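Local atomic coordinates of MTH0777 (Methanothermobacter thermautotrophicus, PDB entry 1KJN), a protein that is of unknown function, a DUF1890-family protein from a methanogenic archaeon whose chain folds around a six-stranded parallel sheet and pairs with a second copy. Residues Ala9-Gly14 against Pro23-Thr28; Lys33-Arg38 against Arg151-Lys156; Val65-Cys70 against Ala92-Thr97; Ala108-Arg113 against Glu119-Glu124; Ile134-His139 against Ala143-Arg148. One frame throughout, in Å; residues are numbered along the deposited sequence.

Contact 1 (Ala9-Gly14 against Pro23-Thr28); sequences ALMVLG and PLAIYT
Met11, a selenomethionine, reaches from strand 8-12 to the helix 21-34 and meets it with the last two atoms of its side chain. CG stands anti to the backbone N (chi1 -177°) and chi2 is extended as well, which carries the chain straight out from the sheet until a bend at chi3 (-66°) turns the methyl aside. SE then lies 3.1 Å from the carbonyl O of Ala25 and 3.9 Å from its CB. Past the bend, Met11 CE is 3.6 Å from both CB and CG2 of Thr28, the two side chains slanting across one another. Leu13, just past the strand's end, sets CD2 3.5 Å from Ala25 CB, which it shares with the selenium, both arriving from the strand. Thr28 offers carbon to the strand because its hydroxyl turns back into the helix: OG1 donates to Leu24 O at 2.7 Å, on the opposite face of that carbonyl from Thr28 N. The pairing is the first strand-to-helix packing of a beta-alpha-beta unit, strand 8-12, helix 21-34, strand 38-43. With the threonine hydroxyl bonded within its own helix, the interface is buried and mostly apolar, except that polarisable selenium lies against a backbone carbonyl.

Contact 2 (Lys33-Arg38 against Arg151-Lys156); sequences KKKGFR and RFMEEK
A single side-chain-to-backbone hydrogen bond from Lys35 to Met153 joins the periphery of the fold, where the C-terminal ends of helices 21-34 and 143-153 lie beside each other. The partners are 118 residues apart in sequence, and their CA atoms are 9.0 Å apart, a gap spanned by the lysine side chain. Lys35 runs nearly extended through chi3 and bends only at chi4 (-71°), which swings the ammonium onto the last turn of the other helix. There NZ donates to the backbone O of Met153 at 2.7 Å, in the carbonyl plane, with a C=O...N angle of 159°. The same side chain also makes an apolar touch: Lys35 CE lies 3.8 Å from SE of Met153, a selenomethionine whose chain is bent at chi2 and crosses the lysine at a slant. Met153 packs further on Thr28, Lys31 and Leu32 of helix 21-34, while Pro157 touches the lysine. Just beyond Lys35 the chain turns through Gly36, whose positive phi closes helix 21-34 in a Schellman motif before Phe37 leads into the next strand. Since Glu154 already departs from helical angles, Met153 O sits at the negative end of the helix dipole; the ammonium there is probably favoured electrostatically as well as by its hydrogen bond, with its CE methylene against the selenium.

Contact 3 (Val65-Cys70 against Ala92-Thr97); sequences VDLESC and AAYLVT
Leu67 and Tyr94 make the closely packed half of this contact, with the leucine methyl CD1 seated over one face of the tyrosine ring. It lies 4.1 Å from the ring centroid and 20° off the normal, a CH-pi contact displaced toward the rim, nearest to CE1 and CZ. CG of Leu67 is anti to the carbonyl carbon, directing the branch at helix 89-102, where Phe98 also touches it. The segments bring together two helices lying on one side of the parallel alpha/beta sheet: the short helix 67-73, directly after strand 63-66, outermost in this chain's sheet, and helix 89-102, which follows strand 81-86. Asp66 is the N-cap of the former. Its OD1 accepts from Ser69 N at 2.9 Å in a capping bond and also from Ser69 OG at 3.1 Å. The other half of the contact is polar and faces the surface. Glu68, an exposed residue folded at chi2, brings OE2 to the ring edge, where Tyr94 OH donates to it at 2.8 Å. The hydroxyl meets the anti side of that oxygen, 19° out of the carboxylate plane, and the carboxylate is turned 60° from the ring.

Contact 4 (Ala108-Arg113 against Glu119-Glu124); sequences AIIFDR and EELVNE
Ile110 of strand 105-111 packs on Leu121 and Val122 of helix 115-128, the opening half of a beta-alpha-beta crossover that ends in strand 132-136. Along the strand, Ile109 turns to the other side of the sheet, as Phe111 does after it, and both pack there on Leu145 of helix 143-153. Ile110, between them, faces helix 115-128 and carries the contact with both of its branches. Its CG2, anti to the backbone N, lies 3.7 Å from Leu121 CB, the two side chains slanting past each other. The longer branch is extended at chi2 (176°) and lays Ile110 CD1 against helix backbone, 3.7 Å from Leu121 O and 3.8 Å from Val122 CA. The same CD1 lies 4.0 Å from Val122 CG2, the branch of the valine that meets the strand. Leu118 and Ile125, a turn to each side on the same helix, touch Ile110 as well. At Asp112 the strand has ended, and its OD2 accepts from Asp114 N just ahead of the helix.

Contact 5 (Ile134-His139 against Ala143-Arg148); sequences IAARAH and APLRVR
Arg148 reaches from helix 143-153 to the outer side of strand 132-136, the outermost strand in this chain's parallel sheet. Strand and helix run nearly antiparallel, their axes at 160° and 8.3 Å apart at closest approach, as expected where a helix folds back over the strand it follows in an alpha/beta fold. The arginine begins at CB, 3.9 Å from CG2 of Ile134, whose CD1 also rests near the arginine's own carbonyl O. CG and CD carry the chain on, CD passing Ala135 O at a looser distance, and chi3 bends the end round. The guanidinium then presents its edge to the strand: NH1 donates to Ala135 O at 3.1 Å, within the carbonyl plane on a lone pair, and the acceptor lies only 2° out of the guanidinium plane. The N-H...O angle is a bent 140°. NH1 also lies 3.1 Å from Ala136 CB, which approaches the guanidinium obliquely. Pro144 CB covers one face of the group toward its rim. Beneath the arginine, Leu145 fills the inner side of the interface and spreads its two methyls along the strand. CD1 meets Ala138 CB at 4.0 Å, and Leu24 of helix 21-34 and Phe111 pack on the same leucine. The other methyl, Leu145 CD2, sits 3.6 Å from Ala136 CB and 4.1 Å from Ile134 CG2.

Overall arrangement
Contacts 1, 3, 4 and 5 reach one parallel sheet, whereas contact 2 joins two helix ends beside it. Contact 1 is innermost, its centre about 4 Å from that of the chain. It meets contact 2 where Thr28 CG2 packs 3.5 Å from Met153 CE, and contact 5 where Leu24 CD1 lies 3.5 Å from Leu145 CD1. Contacts 4 and 5, centres about 11 Å apart, lie on neighbouring strands, where Ile110 N is 2.7 Å from Ile134 O, a probable hydrogen bond. Contact 3 stands about 23 Å from contact 5, centre to centre, yet its Leu95 packs on Ala108 of contact 4. Contacts 1 and 5 also border the second subunit, through Tyr27 and Arg146 on its Val53.

Contact 1 (Ala9-Gly14 against Pro23-Thr28)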
# COMPACT_ATOMS: atom_id res chain seq x y z
N ALA A 9 1.57 11.03 18.07
CA ALA A 9 0.28 10.65 17.53
C ALA A 9 0.21 9.15 17.38
O ALA A 9 1.22 8.48 17.15
CB ALA A 9 0.03 11.34 16.22
N LEU A 10 -0.98 8.60 17.63
CA LEU A 10 -1.19 7.16 17.48
C LEU A 10 -2.17 6.97 16.34
O LEU A 10 -3.22 7.62 16.29
CB LEU A 10 -1.74 6.53 18.76
CG LEU A 10 -2.03 5.02 18.71
CD1 LEU A 10 -0.72 4.26 18.51
CD2 LEU A 10 -2.72 4.57 20.01
N MSE A 11 -1.82 6.07 15.43
CA MSE A 11 -2.63 5.75 14.27
C MSE A 11 -3.08 4.30 14.34
O MSE A 11 -2.25 3.38 14.37
CB MSE A 11 -1.82 6.00 12.99
CG MSE A 11 -2.61 5.76 11.71
SE MSE A 11 -1.69 6.38 10.10
CE MSE A 11 -1.72 8.27 10.48
N VAL A 12 -4.39 4.10 14.32
CA VAL A 12 -4.98 2.76 14.43
C VAL A 12 -5.52 2.29 13.09
O VAL A 12 -6.27 3.03 12.44
CB VAL A 12 -6.15 2.76 15.45
CG1 VAL A 12 -6.75 1.36 15.59
CG2 VAL A 12 -5.65 3.28 16.79
N LEU A 13 -5.14 1.07 12.69
CA LEU A 13 -5.59 0.53 11.41
C LEU A 13 -6.50 -0.69 11.56
O LEU A 13 -6.37 -1.47 12.51
CB LEU A 13 -4.39 0.15 10.52
CG LEU A 13 -3.28 1.19 10.37
CD1 LEU A 13 -2.19 0.64 9.46
CD2 LEU A 13 -3.83 2.49 9.81
N GLY A 14 -7.40 -0.85 10.59
CA GLY A 14 -8.32 -1.96 10.59
C GLY A 14 -7.80 -3.10 9.72
O GLY A 14 -6.70 -3.00 9.17
N PRO A 23 -1.73 2.50 2.03
CA PRO A 23 -1.17 3.71 1.40
C PRO A 23 -1.60 5.01 2.09
O PRO A 23 -0.76 5.87 2.37
CB PRO A 23 -1.70 3.63 -0.03
CG PRO A 23 -1.64 2.14 -0.30
CD PRO A 23 -2.28 1.59 1.00
N LEU A 24 -2.89 5.14 2.37
CA LEU A 24 -3.41 6.34 3.04
C LEU A 24 -2.93 6.47 4.49
O LEU A 24 -2.79 7.57 5.01
CB LEU A 24 -4.93 6.34 2.99
CG LEU A 24 -5.52 6.72 1.64
CD1 LEU A 24 -7.02 6.51 1.69
CD2 LEU A 24 -5.14 8.18 1.27
N ALA A 25 -2.70 5.34 5.15
CA ALA A 25 -2.21 5.35 6.53
C ALA A 25 -0.81 5.98 6.51
O ALA A 25 -0.50 6.87 7.30
CB ALA A 25 -2.14 3.92 7.07
N ILE A 26 -0.01 5.56 5.54
CA ILE A 26 1.34 6.06 5.41
C ILE A 26 1.30 7.54 5.00
O ILE A 26 2.12 8.33 5.46
CB ILE A 26 2.14 5.24 4.35
CG1 ILE A 26 2.29 3.78 4.81
CG2 ILE A 26 3.50 5.86 4.08
CD1 ILE A 26 3.03 2.91 3.79
N TYR A 27 0.36 7.90 4.12
CA TYR A 27 0.21 9.28 3.66
C TYR A 27 -0.15 10.20 4.83
O TYR A 27 0.42 11.27 4.98
CB TYR A 27 -0.88 9.38 2.58
CG TYR A 27 -1.03 10.78 2.02
CD1 TYR A 27 -2.02 11.65 2.51
CD2 TYR A 27 -0.18 11.25 1.02
CE1 TYR A 27 -2.13 12.97 2.01
CE2 TYR A 27 -0.29 12.55 0.51
CZ TYR A 27 -1.26 13.41 1.01
OH TYR A 27 -1.39 14.67 0.48
N THR A 28 -1.10 9.77 5.65
CA THR A 28 -1.54 10.54 6.81
C THR A 28 -0.41 10.66 7.83
O THR A 28 -0.18 11.74 8.36
CB THR A 28 -2.76 9.89 7.46
OG1 THR A 28 -3.74 9.65 6.45
CG2 THR A 28 -3.38 10.81 8.55

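Contact 2 (Lys33-Arg38 against Arg151-Lys156)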
# COMPACT_ATOMS: atom_id res chain seq x y z
N LYS A 33 3.95 13.82 10.56
CA LYS A 33 5.38 14.01 10.81
C LYS A 33 5.84 15.36 10.27
O LYS A 33 6.83 15.92 10.74
CB LYS A 33 6.21 12.89 10.18
CG LYS A 33 6.11 11.55 10.93
CD LYS A 33 6.82 10.42 10.18
CE LYS A 33 8.33 10.64 10.06
NZ LYS A 33 8.99 10.91 11.39
N LYS A 34 5.15 15.82 9.24
CA LYS A 34 5.44 17.09 8.60
C LYS A 34 5.07 18.17 9.62
O LYS A 34 5.65 19.25 9.63
CB LYS A 34 4.56 17.23 7.35
CG LYS A 34 5.18 17.96 6.18
CD LYS A 34 6.35 17.19 5.60
CE LYS A 34 6.95 17.97 4.44
NZ LYS A 34 8.34 17.53 4.12
N LYS A 35 4.09 17.86 10.48
CA LYS A 35 3.67 18.80 11.52
C LYS A 35 4.49 18.68 12.82
O LYS A 35 4.18 19.34 13.80
CB LYS A 35 2.18 18.61 11.83
CG LYS A 35 1.23 19.09 10.74
CD LYS A 35 -0.19 18.68 11.11
CE LYS A 35 -1.22 19.25 10.17
NZ LYS A 35 -1.36 20.72 10.37
N GLY A 36 5.52 17.83 12.82
CA GLY A 36 6.36 17.68 14.00
C GLY A 36 6.10 16.45 14.87
O GLY A 36 6.92 16.09 15.73
N PHE A 37 4.97 15.81 14.64
CA PHE A 37 4.58 14.63 15.40
C PHE A 37 5.48 13.43 15.22
O PHE A 37 6.06 13.21 14.15
CB PHE A 37 3.19 14.19 14.97
CG PHE A 37 2.09 15.01 15.53
CD1 PHE A 37 1.51 16.01 14.77
CD2 PHE A 37 1.63 14.78 16.81
CE1 PHE A 37 0.48 16.78 15.28
CE2 PHE A 37 0.60 15.55 17.33
CZ PHE A 37 0.03 16.55 16.57
N ARG A 38 5.55 12.62 16.26
CA ARG A 38 6.26 11.35 16.21
C ARG A 38 5.04 10.43 16.03
O ARG A 38 4.08 10.54 16.80
CB ARG A 38 6.96 11.05 17.52
CG ARG A 38 8.13 10.11 17.37
CD ARG A 38 8.71 9.74 18.72
NE ARG A 38 8.21 8.44 19.16
CZ ARG A 38 8.73 7.28 18.78
NH1 ARG A 38 9.78 7.26 17.96
NH2 ARG A 38 8.19 6.14 19.18
N ARG A 151 -7.23 18.56 3.43
CA ARG A 151 -8.03 19.67 3.93
C ARG A 151 -8.03 19.72 5.45
O ARG A 151 -7.76 20.76 6.05
CB ARG A 151 -9.45 19.62 3.37
CG ARG A 151 -9.49 19.71 1.84
CD ARG A 151 -10.85 20.19 1.31
NE ARG A 151 -10.86 20.39 -0.14
CZ ARG A 151 -9.98 21.12 -0.83
NH1 ARG A 151 -8.99 21.74 -0.21
NH2 ARG A 151 -10.10 21.23 -2.15
N PHE A 152 -8.32 18.58 6.06
CA PHE A 152 -8.32 18.47 7.51
C PHE A 152 -6.95 18.90 8.05
O PHE A 152 -6.87 19.66 9.00
CB PHE A 152 -8.57 17.01 7.92
CG PHE A 152 -8.41 16.75 9.39
CD1 PHE A 152 -9.47 16.91 10.26
CD2 PHE A 152 -7.18 16.36 9.90
CE1 PHE A 152 -9.32 16.69 11.63
CE2 PHE A 152 -7.01 16.13 11.27
CZ PHE A 152 -8.09 16.30 12.14
N MSE A 153 -5.89 18.43 7.41
CA MSE A 153 -4.52 18.73 7.83
C MSE A 153 -4.05 20.18 7.67
O MSE A 153 -3.16 20.62 8.38
CB MSE A 153 -3.54 17.81 7.11
CG MSE A 153 -3.62 16.35 7.51
SE MSE A 153 -3.02 16.06 9.32
CE MSE A 153 -3.49 14.19 9.45
N GLU A 154 -4.59 20.90 6.70
CA GLU A 154 -4.16 22.28 6.53
C GLU A 154 -4.65 23.19 7.67
O GLU A 154 -4.45 24.40 7.62
CB GLU A 154 -4.54 22.82 5.15
CG GLU A 154 -6.02 22.83 4.88
CD GLU A 154 -6.39 23.27 3.47
OE1 GLU A 154 -7.41 23.97 3.30
OE2 GLU A 154 -5.67 22.92 2.52
N GLU A 155 -5.19 22.60 8.74
CA GLU A 155 -5.74 23.41 9.84
C GLU A 155 -6.01 22.80 11.22
O GLU A 155 -6.24 23.57 12.17
CB GLU A 155 -7.06 24.02 9.36
CG GLU A 155 -8.05 23.00 8.75
CD GLU A 155 -9.16 23.66 7.95
OE1 GLU A 155 -9.76 24.61 8.48
OE2 GLU A 155 -9.40 23.27 6.77
N LYS A 156 -5.95 21.47 11.37
CA LYS A 156 -6.33 20.85 12.67
C LYS A 156 -5.34 20.33 13.79
O LYS A 156 -5.23 20.95 14.87
CB LYS A 156 -7.44 19.80 12.43
CG LYS A 156 -8.56 20.23 11.43
CD LYS A 156 -9.57 21.24 11.99
CE LYS A 156 -10.47 21.85 10.88
NZ LYS A 156 -11.07 20.87 9.91

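Contact 3 (Val65-Cys70 against Ala92-Thr97)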
# COMPACT_ATOMS: atom_id res chain seq x y z
N VAL A 65 3.43 -1.03 16.72
CA VAL A 65 3.12 -1.96 17.80
C VAL A 65 1.82 -2.70 17.50
O VAL A 65 0.88 -2.11 16.98
CB VAL A 65 2.87 -1.20 19.13
CG1 VAL A 65 2.90 -2.15 20.31
CG2 VAL A 65 3.86 -0.08 19.31
N ASP A 66 1.76 -3.97 17.88
CA ASP A 66 0.56 -4.80 17.69
C ASP A 66 -0.62 -4.23 18.51
O ASP A 66 -0.43 -3.64 19.57
CB ASP A 66 0.89 -6.25 18.07
CG ASP A 66 -0.29 -7.01 18.62
OD1 ASP A 66 -0.40 -7.07 19.86
OD2 ASP A 66 -1.10 -7.54 17.82
N LEU A 67 -1.84 -4.39 18.00
CA LEU A 67 -3.03 -3.86 18.68
C LEU A 67 -3.15 -4.19 20.15
O LEU A 67 -3.30 -3.30 20.98
CB LEU A 67 -4.31 -4.32 17.97
CG LEU A 67 -4.67 -3.67 16.64
CD1 LEU A 67 -5.72 -4.51 15.93
CD2 LEU A 67 -5.16 -2.26 16.87
N GLU A 68 -3.07 -5.48 20.48
CA GLU A 68 -3.20 -5.91 21.87
C GLU A 68 -2.06 -5.42 22.75
O GLU A 68 -2.28 -5.00 23.89
CB GLU A 68 -3.38 -7.43 21.94
CG GLU A 68 -4.72 -7.86 21.33
CD GLU A 68 -5.92 -7.23 22.04
OE1 GLU A 68 -6.05 -7.40 23.27
OE2 GLU A 68 -6.76 -6.57 21.37
N SER A 69 -0.85 -5.42 22.20
CA SER A 69 0.29 -4.94 22.97
C SER A 69 0.11 -3.46 23.29
O SER A 69 0.33 -3.03 24.42
CB SER A 69 1.59 -5.16 22.21
OG SER A 69 1.80 -6.55 22.00
N CYS A 70 -0.35 -2.69 22.30
CA CYS A 70 -0.56 -1.26 22.51
C CYS A 70 -1.64 -1.04 23.57
O CYS A 70 -1.49 -0.20 24.44
CB CYS A 70 -0.97 -0.58 21.20
SG CYS A 70 -1.09 1.20 21.33
N ALA A 92 -14.12 0.11 14.20
CA ALA A 92 -14.76 1.19 14.97
C ALA A 92 -14.68 0.92 16.47
O ALA A 92 -14.36 1.82 17.25
CB ALA A 92 -16.20 1.44 14.53
N ALA A 93 -14.87 -0.33 16.88
CA ALA A 93 -14.80 -0.66 18.31
C ALA A 93 -13.40 -0.40 18.84
O ALA A 93 -13.24 0.12 19.94
CB ALA A 93 -15.22 -2.12 18.57
N TYR A 94 -12.37 -0.76 18.08
CA TYR A 94 -11.00 -0.52 18.53
C TYR A 94 -10.76 0.98 18.72
O TYR A 94 -10.18 1.39 19.72
CB TYR A 94 -9.98 -1.09 17.54
CG TYR A 94 -9.48 -2.47 17.92
CD1 TYR A 94 -9.75 -3.58 17.12
CD2 TYR A 94 -8.75 -2.67 19.09
CE1 TYR A 94 -9.32 -4.86 17.47
CE2 TYR A 94 -8.31 -3.94 19.45
CZ TYR A 94 -8.59 -5.03 18.64
OH TYR A 94 -8.16 -6.28 19.01
N LEU A 95 -11.21 1.79 17.76
CA LEU A 95 -11.03 3.23 17.86
C LEU A 95 -11.71 3.76 19.12
O LEU A 95 -11.17 4.63 19.79
CB LEU A 95 -11.58 3.95 16.62
CG LEU A 95 -11.46 5.48 16.66
CD1 LEU A 95 -9.99 5.87 16.87
CD2 LEU A 95 -12.03 6.14 15.41
N VAL A 96 -12.89 3.22 19.44
CA VAL A 96 -13.64 3.65 20.62
C VAL A 96 -12.81 3.36 21.87
O VAL A 96 -12.60 4.24 22.71
CB VAL A 96 -15.01 2.91 20.73
CG1 VAL A 96 -15.71 3.21 22.09
CG2 VAL A 96 -15.92 3.34 19.59
N THR A 97 -12.25 2.15 21.92
CA THR A 97 -11.44 1.74 23.06
C THR A 97 -10.23 2.65 23.21
O THR A 97 -9.97 3.17 24.28
CB THR A 97 -10.98 0.28 22.95
OG1 THR A 97 -12.12 -0.59 22.85
CG2 THR A 97 -10.15 -0.11 24.17

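Contact 4 (Ala108-Arg113 against Glu119-Glu124)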
# COMPACT_ATOMS: atom_id res chain seq x y z
N ALA A 108 -11.57 10.01 12.98
CA ALA A 108 -12.03 8.77 12.40
C ALA A 108 -12.05 8.94 10.89
O ALA A 108 -12.59 9.93 10.40
CB ALA A 108 -13.39 8.44 12.88
N ILE A 109 -11.45 8.00 10.17
CA ILE A 109 -11.42 8.03 8.71
C ILE A 109 -12.22 6.78 8.29
O ILE A 109 -11.75 5.63 8.40
CB ILE A 109 -9.97 8.01 8.18
CG1 ILE A 109 -9.30 9.35 8.54
CG2 ILE A 109 -9.93 7.78 6.66
CD1 ILE A 109 -7.81 9.42 8.27
N ILE A 110 -13.47 7.02 7.94
CA ILE A 110 -14.42 5.99 7.57
C ILE A 110 -14.55 5.79 6.08
O ILE A 110 -14.75 6.75 5.34
CB ILE A 110 -15.79 6.32 8.18
CG1 ILE A 110 -15.64 6.43 9.71
CG2 ILE A 110 -16.84 5.29 7.74
CD1 ILE A 110 -16.89 6.85 10.46
N PHE A 111 -14.46 4.54 5.64
CA PHE A 111 -14.56 4.24 4.23
C PHE A 111 -15.11 2.87 3.89
O PHE A 111 -14.86 1.89 4.58
CB PHE A 111 -13.20 4.43 3.55
CG PHE A 111 -12.13 3.50 4.05
CD1 PHE A 111 -11.52 3.72 5.28
CD2 PHE A 111 -11.75 2.40 3.29
CE1 PHE A 111 -10.55 2.83 5.77
CE2 PHE A 111 -10.79 1.51 3.76
CZ PHE A 111 -10.18 1.73 5.00
N ASP A 112 -15.86 2.84 2.79
CA ASP A 112 -16.47 1.64 2.25
C ASP A 112 -17.15 2.13 0.96
O ASP A 112 -17.47 3.31 0.83
CB ASP A 112 -17.50 1.07 3.22
CG ASP A 112 -17.99 -0.31 2.81
OD1 ASP A 112 -17.46 -1.31 3.31
OD2 ASP A 112 -18.91 -0.39 1.97
N ARG A 113 -17.35 1.24 -0.01
CA ARG A 113 -18.00 1.66 -1.26
C ARG A 113 -19.51 1.79 -1.11
O ARG A 113 -20.15 2.51 -1.86
CB ARG A 113 -17.65 0.70 -2.40
CG ARG A 113 -16.27 0.96 -2.97
CD ARG A 113 -16.15 2.36 -3.58
NE ARG A 113 -16.91 2.48 -4.82
CZ ARG A 113 -16.95 3.57 -5.58
NH1 ARG A 113 -16.28 4.66 -5.24
NH2 ARG A 113 -17.67 3.55 -6.70
N GLU A 119 -22.87 5.00 6.39
CA GLU A 119 -23.84 5.66 7.27
C GLU A 119 -23.87 5.05 8.66
O GLU A 119 -23.81 5.77 9.66
CB GLU A 119 -25.24 5.64 6.65
CG GLU A 119 -26.20 6.64 7.28
CD GLU A 119 -27.60 6.58 6.68
OE1 GLU A 119 -27.73 6.44 5.43
OE2 GLU A 119 -28.58 6.68 7.45
N GLU A 120 -23.93 3.73 8.73
CA GLU A 120 -23.95 3.02 10.00
C GLU A 120 -22.68 3.30 10.79
O GLU A 120 -22.72 3.60 11.98
CB GLU A 120 -24.07 1.52 9.77
CG GLU A 120 -25.25 1.11 8.89
CD GLU A 120 -25.18 -0.34 8.42
OE1 GLU A 120 -24.05 -0.88 8.25
OE2 GLU A 120 -26.25 -0.95 8.21
N LEU A 121 -21.54 3.23 10.11
CA LEU A 121 -20.25 3.49 10.75
C LEU A 121 -20.15 4.94 11.22
O LEU A 121 -19.69 5.22 12.32
CB LEU A 121 -19.11 3.13 9.79
CG LEU A 121 -18.94 1.63 9.57
CD1 LEU A 121 -18.03 1.35 8.40
CD2 LEU A 121 -18.40 0.98 10.82
N VAL A 122 -20.65 5.85 10.40
CA VAL A 122 -20.64 7.27 10.73
C VAL A 122 -21.51 7.50 11.96
O VAL A 122 -21.07 8.14 12.92
CB VAL A 122 -21.14 8.12 9.54
CG1 VAL A 122 -21.46 9.54 9.98
CG2 VAL A 122 -20.08 8.14 8.43
N ASN A 123 -22.71 6.94 11.96
CA ASN A 123 -23.62 7.11 13.10
C ASN A 123 -23.02 6.54 14.38
O ASN A 123 -23.04 7.18 15.43
CB ASN A 123 -24.97 6.45 12.83
CG ASN A 123 -25.74 7.16 11.76
OD1 ASN A 123 -25.62 8.38 11.59
ND2 ASN A 123 -26.54 6.42 11.00
N GLU A 124 -22.42 5.36 14.25
CA GLU A 124 -21.79 4.68 15.36
C GLU A 124 -20.72 5.54 16.05
O GLU A 124 -20.72 5.67 17.28
CB GLU A 124 -21.19 3.35 14.90
CG GLU A 124 -20.37 2.62 15.95
CD GLU A 124 -21.18 2.15 17.15
OE1 GLU A 124 -22.07 2.88 17.62
OE2 GLU A 124 -20.92 1.03 17.62

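Contact 5 (Ile134-His139 against Ala143-Arg148)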
# COMPACT_ATOMS: atom_id res chain seq x y z
N ILE A 134 -13.98 11.91 8.85
CA ILE A 134 -13.72 12.01 7.41
C ILE A 134 -14.30 10.73 6.85
O ILE A 134 -13.91 9.63 7.26
CB ILE A 134 -12.22 12.05 7.07
CG1 ILE A 134 -11.64 13.43 7.39
CG2 ILE A 134 -12.01 11.78 5.56
CD1 ILE A 134 -10.15 13.50 7.19
N ALA A 135 -15.26 10.85 5.94
CA ALA A 135 -15.87 9.67 5.36
C ALA A 135 -15.95 9.74 3.84
O ALA A 135 -16.13 10.82 3.26
CB ALA A 135 -17.24 9.44 5.96
N ALA A 136 -15.79 8.60 3.18
CA ALA A 136 -15.86 8.53 1.72
C ALA A 136 -16.05 7.11 1.19
O ALA A 136 -15.60 6.13 1.79
CB ALA A 136 -14.61 9.15 1.11
N ARG A 137 -16.77 7.02 0.08
CA ARG A 137 -17.03 5.76 -0.60
C ARG A 137 -15.81 5.47 -1.46
O ARG A 137 -15.72 5.90 -2.61
CB ARG A 137 -18.29 5.88 -1.47
CG ARG A 137 -19.60 6.05 -0.70
CD ARG A 137 -20.78 6.51 -1.59
NE ARG A 137 -20.65 7.91 -1.99
CZ ARG A 137 -20.55 8.34 -3.24
NH1 ARG A 137 -20.56 7.49 -4.26
NH2 ARG A 137 -20.39 9.64 -3.47
N ALA A 138 -14.83 4.76 -0.90
CA ALA A 138 -13.62 4.46 -1.65
C ALA A 138 -13.10 3.06 -1.37
O ALA A 138 -13.07 2.61 -0.22
CB ALA A 138 -12.52 5.50 -1.33
N HIS A 139 -12.64 2.40 -2.43
CA HIS A 139 -12.08 1.08 -2.31
C HIS A 139 -10.66 1.03 -2.88
O HIS A 139 -9.72 0.68 -2.17
CB HIS A 139 -12.95 0.05 -3.02
CG HIS A 139 -12.40 -1.33 -2.96
ND1 HIS A 139 -11.67 -1.89 -3.99
CD2 HIS A 139 -12.46 -2.28 -1.99
CE1 HIS A 139 -11.30 -3.11 -3.65
NE2 HIS A 139 -11.76 -3.37 -2.44
N ALA A 143 -7.95 9.01 -3.96
CA ALA A 143 -8.24 10.44 -4.18
C ALA A 143 -9.26 11.14 -3.29
O ALA A 143 -8.90 12.09 -2.62
CB ALA A 143 -8.50 10.73 -5.65
N PRO A 144 -10.50 10.63 -3.19
CA PRO A 144 -11.50 11.30 -2.35
C PRO A 144 -11.03 11.49 -0.91
O PRO A 144 -11.12 12.59 -0.34
CB PRO A 144 -12.69 10.34 -2.36
CG PRO A 144 -12.48 9.51 -3.58
CD PRO A 144 -11.00 9.35 -3.69
N LEU A 145 -10.53 10.40 -0.33
CA LEU A 145 -10.04 10.43 1.03
C LEU A 145 -8.82 11.31 1.14
O LEU A 145 -8.70 12.08 2.08
CB LEU A 145 -9.71 9.02 1.53
CG LEU A 145 -10.93 8.13 1.78
CD1 LEU A 145 -10.50 6.69 1.90
CD2 LEU A 145 -11.64 8.59 3.05
N ARG A 146 -7.90 11.16 0.19
CA ARG A 146 -6.66 11.93 0.22
C ARG A 146 -6.91 13.43 0.25
O ARG A 146 -6.27 14.14 1.02
CB ARG A 146 -5.76 11.54 -0.96
CG ARG A 146 -4.41 12.26 -1.01
CD ARG A 146 -4.48 13.56 -1.85
NE ARG A 146 -3.20 14.26 -1.89
CZ ARG A 146 -2.14 13.86 -2.60
NH1 ARG A 146 -2.20 12.76 -3.34
NH2 ARG A 146 -0.99 14.53 -2.52
N VAL A 147 -7.81 13.91 -0.60
CA VAL A 147 -8.13 15.34 -0.65
C VAL A 147 -8.77 15.78 0.66
O VAL A 147 -8.43 16.82 1.22
CB VAL A 147 -9.10 15.66 -1.81
CG1 VAL A 147 -9.49 17.12 -1.76
CG2 VAL A 147 -8.45 15.36 -3.14
N ARG A 148 -9.72 14.99 1.16
CA ARG A 148 -10.35 15.33 2.43
C ARG A 148 -9.35 15.30 3.60
O ARG A 148 -9.49 16.07 4.53
CB ARG A 148 -11.56 14.43 2.68
CG ARG A 148 -12.69 14.79 1.75
CD ARG A 148 -13.72 13.69 1.59
NE ARG A 148 -14.16 13.68 0.20
CZ ARG A 148 -15.10 12.89 -0.31
NH1 ARG A 148 -15.73 12.02 0.46
NH2 ARG A 148 -15.43 13.01 -1.60